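Fatty acyl CoA synthetase FADD13 (FATTY-ACYL-CoA SYNTHETASE) (Mycobacterium tuberculosis, PDB 3R44) is a fatty acyl-CoA synthetase of the ANL superfamily of AMP-binding enzymes, built from a large N-terminal and a small C-terminal domain. Local coordinates at residues V438-I444 with A455-A461; D347-R351 with D388-R393; I408-L412 with V423-E427. The contacts are given in a common frame with arbitrary orientation. Numbering follows the deposited sequence.

Contact 1: V438-I444 with A455-A461; sequences VSEVAVI and AAAIVVA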
# COMPACT_ATOMS: atom_id res chain seq x y z
N VAL A 438 25.97 -0.25 24.09
CA VAL A 438 25.26 -0.60 22.86
C VAL A 438 24.82 0.65 22.09
O VAL A 438 24.09 1.47 22.64
CB VAL A 438 24.01 -1.43 23.16
CG1 VAL A 438 23.17 -1.55 21.88
CG2 VAL A 438 24.41 -2.84 23.72
N SER A 439 25.19 0.79 20.82
CA SER A 439 24.75 1.96 20.06
C SER A 439 23.56 1.68 19.17
O SER A 439 22.78 2.58 18.93
CB SER A 439 25.87 2.58 19.21
OG SER A 439 26.52 1.69 18.37
N GLU A 440 23.47 0.48 18.63
CA GLU A 440 22.37 0.12 17.76
C GLU A 440 22.05 -1.36 17.93
O GLU A 440 22.94 -2.17 18.26
CB GLU A 440 22.68 0.35 16.26
CG GLU A 440 23.06 1.76 15.77
CD GLU A 440 23.78 1.68 14.42
OE1 GLU A 440 23.13 1.40 13.40
OE2 GLU A 440 25.01 1.87 14.40
N VAL A 441 20.79 -1.71 17.70
CA VAL A 441 20.35 -3.13 17.73
C VAL A 441 19.23 -3.38 16.75
O VAL A 441 18.33 -2.54 16.59
CB VAL A 441 19.93 -3.60 19.17
CG1 VAL A 441 18.81 -2.78 19.69
CG2 VAL A 441 19.53 -5.09 19.17
N ALA A 442 19.29 -4.49 16.04
CA ALA A 442 18.18 -4.93 15.20
C ALA A 442 18.01 -6.38 15.49
O ALA A 442 19.00 -7.11 15.50
CB ALA A 442 18.53 -4.77 13.75
N VAL A 443 16.76 -6.84 15.61
CA VAL A 443 16.44 -8.24 15.88
C VAL A 443 15.70 -8.83 14.68
O VAL A 443 14.77 -8.19 14.15
CB VAL A 443 15.62 -8.42 17.19
CG1 VAL A 443 15.06 -9.88 17.34
CG2 VAL A 443 16.49 -8.04 18.42
N ILE A 444 16.17 -9.99 14.25
CA ILE A 444 15.54 -10.80 13.20
C ILE A 444 15.41 -12.26 13.62
O ILE A 444 16.15 -12.77 14.47
CB ILE A 444 16.32 -10.79 11.87
CG1 ILE A 444 17.76 -11.27 12.08
CG2 ILE A 444 16.26 -9.39 11.25
CD1 ILE A 444 18.53 -11.59 10.75
N ALA A 455 15.13 -15.78 17.71
CA ALA A 455 15.40 -14.37 17.68
C ALA A 455 16.87 -14.14 17.85
O ALA A 455 17.46 -14.59 18.82
CB ALA A 455 14.66 -13.67 18.81
N ALA A 456 17.48 -13.50 16.86
CA ALA A 456 18.86 -13.13 16.86
C ALA A 456 18.95 -11.61 16.98
O ALA A 456 18.39 -10.88 16.17
CB ALA A 456 19.54 -13.53 15.53
N ALA A 457 19.65 -11.14 17.99
CA ALA A 457 19.96 -9.70 18.12
C ALA A 457 21.26 -9.35 17.45
O ALA A 457 22.32 -9.84 17.85
CB ALA A 457 20.00 -9.34 19.63
N ILE A 458 21.20 -8.48 16.44
CA ILE A 458 22.38 -7.96 15.77
C ILE A 458 22.72 -6.61 16.43
O ILE A 458 21.92 -5.66 16.43
CB ILE A 458 22.16 -7.85 14.26
CG1 ILE A 458 21.79 -9.24 13.67
CG2 ILE A 458 23.47 -7.43 13.65
CD1 ILE A 458 20.43 -9.50 13.59
N VAL A 459 23.88 -6.55 17.05
CA VAL A 459 24.17 -5.48 17.98
C VAL A 459 25.41 -4.77 17.52
O VAL A 459 26.42 -5.43 17.24
CB VAL A 459 24.37 -6.02 19.40
CG1 VAL A 459 24.82 -4.87 20.28
CG2 VAL A 459 23.03 -6.68 19.93
N VAL A 460 25.37 -3.45 17.46
CA VAL A 460 26.57 -2.64 17.28
C VAL A 460 26.89 -2.06 18.64
O VAL A 460 26.05 -1.37 19.27
CB VAL A 460 26.35 -1.51 16.21
CG1 VAL A 460 27.60 -0.65 16.02
CG2 VAL A 460 25.82 -2.09 14.91
N ALA A 461 28.08 -2.38 19.16
CA ALA A 461 28.44 -1.99 20.52
C ALA A 461 29.93 -1.84 20.67
O ALA A 461 30.71 -2.31 19.80
CB ALA A 461 27.95 -3.01 21.53
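Strands 438-448 and 454-461 form an antiparallel beta hairpin in the C-terminal domain, and this contact covers most of its ladder. The axes of the two strand segments approach to 4.6 Å at 161°, and the segments together bury 574 Å². Three hydrogen-bonded pairs hold the ladder. Ala442 and Ile458 exchange both bonds (Ala442 N to Ile458 O 2.9 Å, Ile458 N to Ala442 O 2.8 Å), as do Ile444 with Ala456 and Glu440 with Val460. Between them, CA-H...O contacts such as Val441 CA to Ile458 O (3.2 Å) fill the non-hydrogen-bonded positions. At the start of 438-444 a classic beta bulge sets two residues, Ser439 and Glu440, against Val460. Val460 O accepts from Ser439 N (2.8 Å), Glu440 N (3.2 Å) and Ser439 OG (3.2 Å); on the N-terminal side of the bulge the register is shifted by one, and Val438 pairs with Ala461. On one face Ile444 CG1 lies 3.5 Å from Ile458 CD1, beside Ala442 and Ala456; further along it, Glu440 forms a salt bridge with Arg496. The other face carries Val441, Val443, Val459 and small alanines, with Val441 CG2 3.9 Å from Val459 CG2. Helix 504-511 covers the isoleucine face through Leu507 and Tyr511, whereas Ile428 and Ile432 of helix 425-432 pack against the valine-alanine face. Strand 487-490 extends the sheet in parallel beside 454-461; at the outer edge of 438-448, Glu429 and Lys504 take up the backbone N and O of Val443.

Contact 2: D347-R351 with D388-R393; sequences DVAVR and DNGWFR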
# COMPACT_ATOMS: atom_id res chain seq x y z
N ASP A 347 -11.85 4.31 13.15
CA ASP A 347 -11.44 4.28 14.53
C ASP A 347 -10.20 3.40 14.64
O ASP A 347 -10.11 2.34 14.02
CB ASP A 347 -12.53 3.74 15.48
CG ASP A 347 -13.83 4.57 15.47
OD1 ASP A 347 -13.81 5.74 15.06
OD2 ASP A 347 -14.90 4.07 15.91
N VAL A 348 -9.23 3.81 15.43
CA VAL A 348 -7.96 3.05 15.53
C VAL A 348 -7.66 2.91 16.98
O VAL A 348 -7.83 3.88 17.71
CB VAL A 348 -6.79 3.81 14.84
CG1 VAL A 348 -5.45 3.06 15.07
CG2 VAL A 348 -7.12 4.13 13.34
N ALA A 349 -7.27 1.73 17.46
CA ALA A 349 -7.02 1.55 18.87
C ALA A 349 -5.92 0.49 18.99
O ALA A 349 -5.39 0.05 17.95
CB ALA A 349 -8.33 1.10 19.65
N VAL A 350 -5.59 0.12 20.22
CA VAL A 350 -4.64 -0.98 20.48
C VAL A 350 -5.25 -2.04 21.36
O VAL A 350 -5.87 -1.73 22.38
CB VAL A 350 -3.30 -0.45 21.07
CG1 VAL A 350 -2.48 0.27 19.99
CG2 VAL A 350 -3.57 0.41 22.26
N ARG A 351 -5.03 -3.33 21.01
CA ARG A 351 -5.58 -4.43 21.75
C ARG A 351 -4.46 -5.01 22.59
O ARG A 351 -3.49 -5.50 22.04
CB ARG A 351 -6.10 -5.48 20.77
CG ARG A 351 -6.68 -6.72 21.35
CD ARG A 351 -7.15 -7.60 20.23
NE ARG A 351 -7.92 -8.74 20.72
CZ ARG A 351 -7.42 -9.83 21.26
NH1 ARG A 351 -6.11 -10.00 21.44
NH2 ARG A 351 -8.28 -10.78 21.67
N ASP A 388 -12.07 -9.07 15.97
CA ASP A 388 -12.47 -9.14 17.36
C ASP A 388 -13.56 -8.11 17.58
O ASP A 388 -13.26 -6.92 17.73
CB ASP A 388 -11.30 -8.79 18.26
CG ASP A 388 -11.62 -8.94 19.74
OD1 ASP A 388 -12.79 -9.29 20.07
OD2 ASP A 388 -10.69 -8.72 20.56
N ASN A 389 -14.81 -8.57 17.55
CA ASN A 389 -15.99 -7.69 17.69
C ASN A 389 -16.00 -6.48 16.78
O ASN A 389 -16.16 -5.33 17.26
CB ASN A 389 -16.09 -7.17 19.11
CG ASN A 389 -16.38 -8.27 20.10
OD1 ASN A 389 -15.68 -8.40 21.11
ND2 ASN A 389 -17.40 -9.09 19.82
N GLY A 390 -15.78 -6.72 15.51
CA GLY A 390 -15.78 -5.70 14.52
C GLY A 390 -14.45 -5.03 14.35
O GLY A 390 -14.30 -4.31 13.41
N TRP A 391 -13.49 -5.22 15.28
CA TRP A 391 -12.15 -4.62 15.17
C TRP A 391 -11.25 -5.57 14.39
O TRP A 391 -11.12 -6.72 14.77
CB TRP A 391 -11.56 -4.39 16.53
CG TRP A 391 -12.24 -3.35 17.31
CD1 TRP A 391 -13.23 -3.50 18.19
CD2 TRP A 391 -11.87 -1.97 17.33
NE1 TRP A 391 -13.52 -2.28 18.81
CE2 TRP A 391 -12.70 -1.33 18.28
CE3 TRP A 391 -10.92 -1.23 16.64
CZ2 TRP A 391 -12.64 0.04 18.52
CZ3 TRP A 391 -10.85 0.14 16.90
CH2 TRP A 391 -11.71 0.75 17.82
N PHE A 392 -10.66 -5.06 13.31
CA PHE A 392 -9.71 -5.81 12.50
C PHE A 392 -8.34 -5.83 13.20
O PHE A 392 -7.81 -4.77 13.52
CB PHE A 392 -9.55 -5.20 11.11
CG PHE A 392 -8.47 -5.85 10.33
CD1 PHE A 392 -8.65 -7.12 9.80
CD2 PHE A 392 -7.27 -5.22 10.12
CE1 PHE A 392 -7.63 -7.76 9.15
CE2 PHE A 392 -6.27 -5.83 9.45
CZ PHE A 392 -6.44 -7.10 8.94
N ARG A 393 -7.79 -7.00 13.43
CA ARG A 393 -6.48 -7.13 14.05
C ARG A 393 -5.36 -7.12 13.02
O ARG A 393 -5.23 -8.04 12.18
CB ARG A 393 -6.43 -8.40 14.86
CG ARG A 393 -7.47 -8.40 15.97
CD ARG A 393 -7.55 -9.67 16.81
NE ARG A 393 -6.27 -10.09 17.34
CZ ARG A 393 -6.04 -11.18 18.07
NH1 ARG A 393 -7.01 -11.98 18.44
NH2 ARG A 393 -4.81 -11.44 18.45
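Asp388 opens a type I' turn that ends at Trp391, closed by Asp388 N to Trp391 O (2.8 Å) and Trp391 N to Asp388 O (3.0 Å). Its carboxylate reaches across the sheet to Arg351 in a salt bridge, Asp388 OD2 to Arg351 NE 2.8 Å, with a weak second bond from Arg351 NH2 at 3.4 Å. Asn389 and Gly390 make the bend, both with positive phi. Trp391 lays its indole against strand 346-351: CZ3 comes within 3.9 Å of Ala349 CB and 3.7 Å of Asp347 O, while CH2 is 3.9 Å from Asp347 CB. Phe392 turns to the other side of the sheet, and Arg393 returns to the contact, its guanidinium flat on that of Arg351, centres 3.7 Å apart and planes at 9°. The axes of the short strand segments come no closer than 8.8 Å, with strand 364-369 between them, and are inclined at 56°; Val366 of that strand touches Trp391, Arg351 and Arg393. Side chains thus link 346-351, across 364-369, to the two-residue beta hairpin 387-388/391-394. With Asp388 pairing to Arg351 and Glu364 to Arg393, each stacked cation has an acidic partner, which offsets the repulsion between like charges.

Contact 3: I408-L412 with V423-E427; sequences IKDRL and VYPAE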
# COMPACT_ATOMS: atom_id res chain seq x y z
N ILE A 408 4.06 3.19 15.22
CA ILE A 408 4.23 1.79 14.93
C ILE A 408 5.57 1.27 15.42
O ILE A 408 6.65 1.82 15.12
CB ILE A 408 4.04 1.49 13.43
CG1 ILE A 408 2.65 1.91 12.95
CG2 ILE A 408 4.30 -0.01 13.10
CD1 ILE A 408 1.55 1.02 13.29
N LYS A 409 5.52 0.19 16.16
CA LYS A 409 6.73 -0.37 16.76
C LYS A 409 7.27 -1.54 15.99
O LYS A 409 8.49 -1.71 15.92
CB LYS A 409 6.48 -0.81 18.20
CG LYS A 409 6.10 0.31 19.13
CD LYS A 409 7.19 1.37 19.17
CE LYS A 409 6.82 2.56 20.06
NZ LYS A 409 6.63 2.14 21.50
N ASP A 410 6.38 -2.38 15.46
CA ASP A 410 6.79 -3.55 14.69
C ASP A 410 5.66 -3.98 13.78
O ASP A 410 4.49 -3.67 14.05
CB ASP A 410 7.11 -4.72 15.60
CG ASP A 410 8.53 -5.21 15.46
OD1 ASP A 410 9.21 -5.01 14.41
OD2 ASP A 410 8.97 -5.77 16.47
N ARG A 411 6.03 -4.62 12.68
CA ARG A 411 5.08 -5.09 11.72
C ARG A 411 5.00 -6.59 11.80
O ARG A 411 5.99 -7.25 12.17
CB ARG A 411 5.50 -4.73 10.31
CG ARG A 411 5.85 -3.28 10.09
CD ARG A 411 4.66 -2.46 10.22
NE ARG A 411 4.49 -1.47 9.15
CZ ARG A 411 3.49 -1.49 8.26
NH1 ARG A 411 2.56 -2.46 8.28
NH2 ARG A 411 3.41 -0.53 7.35
N LEU A 412 3.84 -7.10 11.40
CA LEU A 412 3.57 -8.54 11.35
C LEU A 412 4.66 -9.26 10.59
O LEU A 412 5.10 -10.33 11.02
CB LEU A 412 2.22 -8.78 10.67
CG LEU A 412 1.79 -10.26 10.51
CD1 LEU A 412 1.91 -10.90 11.88
CD2 LEU A 412 0.42 -10.37 9.97
N VAL A 423 7.07 -13.63 18.94
CA VAL A 423 8.01 -12.71 19.51
C VAL A 423 8.18 -11.56 18.52
O VAL A 423 8.54 -11.80 17.35
CB VAL A 423 9.39 -13.42 19.70
CG1 VAL A 423 10.36 -12.54 20.31
CG2 VAL A 423 9.22 -14.66 20.54
N TYR A 424 7.93 -10.32 18.95
CA TYR A 424 8.18 -9.20 18.06
C TYR A 424 9.56 -8.58 18.38
O TYR A 424 9.93 -8.36 19.56
CB TYR A 424 7.10 -8.11 18.05
CG TYR A 424 5.76 -8.43 17.42
CD1 TYR A 424 5.48 -8.09 16.09
CD2 TYR A 424 4.78 -9.04 18.17
CE1 TYR A 424 4.19 -8.36 15.53
CE2 TYR A 424 3.52 -9.33 17.64
CZ TYR A 424 3.21 -8.99 16.31
OH TYR A 424 1.93 -9.26 15.77
N PRO A 425 10.32 -8.27 17.34
CA PRO A 425 11.68 -7.78 17.50
C PRO A 425 11.78 -6.51 18.33
O PRO A 425 12.74 -6.39 19.07
CB PRO A 425 12.09 -7.46 16.07
CG PRO A 425 11.41 -8.48 15.30
CD PRO A 425 10.05 -8.51 15.91
N ALA A 426 10.81 -5.60 18.24
CA ALA A 426 10.88 -4.31 18.95
C ALA A 426 10.90 -4.52 20.45
O ALA A 426 11.50 -3.75 21.17
CB ALA A 426 9.70 -3.36 18.58
N GLU A 427 10.28 -5.60 20.91
CA GLU A 427 10.20 -5.90 22.34
C GLU A 427 11.61 -6.13 22.89
O GLU A 427 11.97 -5.65 23.97
CB GLU A 427 9.32 -7.14 22.58
CG GLU A 427 7.94 -7.08 21.92
CD GLU A 427 7.06 -8.32 22.23
OE1 GLU A 427 6.59 -8.40 23.40
OE2 GLU A 427 6.85 -9.19 21.33
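Strand 406-410 ends in a classic beta bulge, Lys409 and Asp410 both facing Ile397 of the neighbouring strand 396-400, and beside it lies the start of helix 425-432. As in other ANL enzymes, the chain between the two segments probably carries the link from the N- to the C-terminal domain. Lys409 meets the helix with its backbone and the root of its side chain: Lys409 O is 3.4 Å from Ala426 CB, and the two CB atoms are 4.1 Å apart. Its amine leads away to a salt bridge with Glu399. Asp410 is the centre of the contact. Buried, it points its carboxylate into the first turn of the helix. Asp410 OD2 lies 3.4 Å from Tyr424 CB and 3.0 Å from Pro425 N; the proline nitrogen has no hydrogen to offer, so the polar link falls to the next residue. The CA-to-CB bond of Arg411 points away from the helix, and its guanidinium forms a salt bridge with Asp396, while Arg411 O sits 4.0 Å from Tyr424 CE1, at the edge of the ring. Leu412 CD1 closes the row, 4.2 Å from Tyr424 OH, a hydroxyl that is hydrogen-bonded to Gly395 O. The helix start has its own internal ties, Tyr424 N to Glu427 OE2 (2.8 Å) and Glu427 N to Tyr424 O (3.1 Å). Across the two segments the single hydrogen bond is short and nearly straight: Ala426 N to Asp410 OD2, 2.6 Å, with 162° at the hydrogen.

How the contacts relate
Along the chain the contacts come in series: 2, then 3, then 1. Contact 2 lies in a five-stranded antiparallel sheet. Strand 391-394 of that sheet is closely followed by 396-400, whose partner 406-410 enters contact 3; the centres of contacts 2 and 3 are 18 Å apart and their nearest atoms about 6 Å. Contacts 3 and 1 do touch, Pro425 CB lying 3.4 Å from Val443 O, with centres 14 Å apart; helix 425-432 precedes strand 438-448 and packs on the hairpin. The centres of contacts 1 and 2 are 31 Å apart, their nearest atoms about 20 Å. Contact 3 thus bridges the short sheet 396-400/406-410 and the C-terminal domain that holds contact 1.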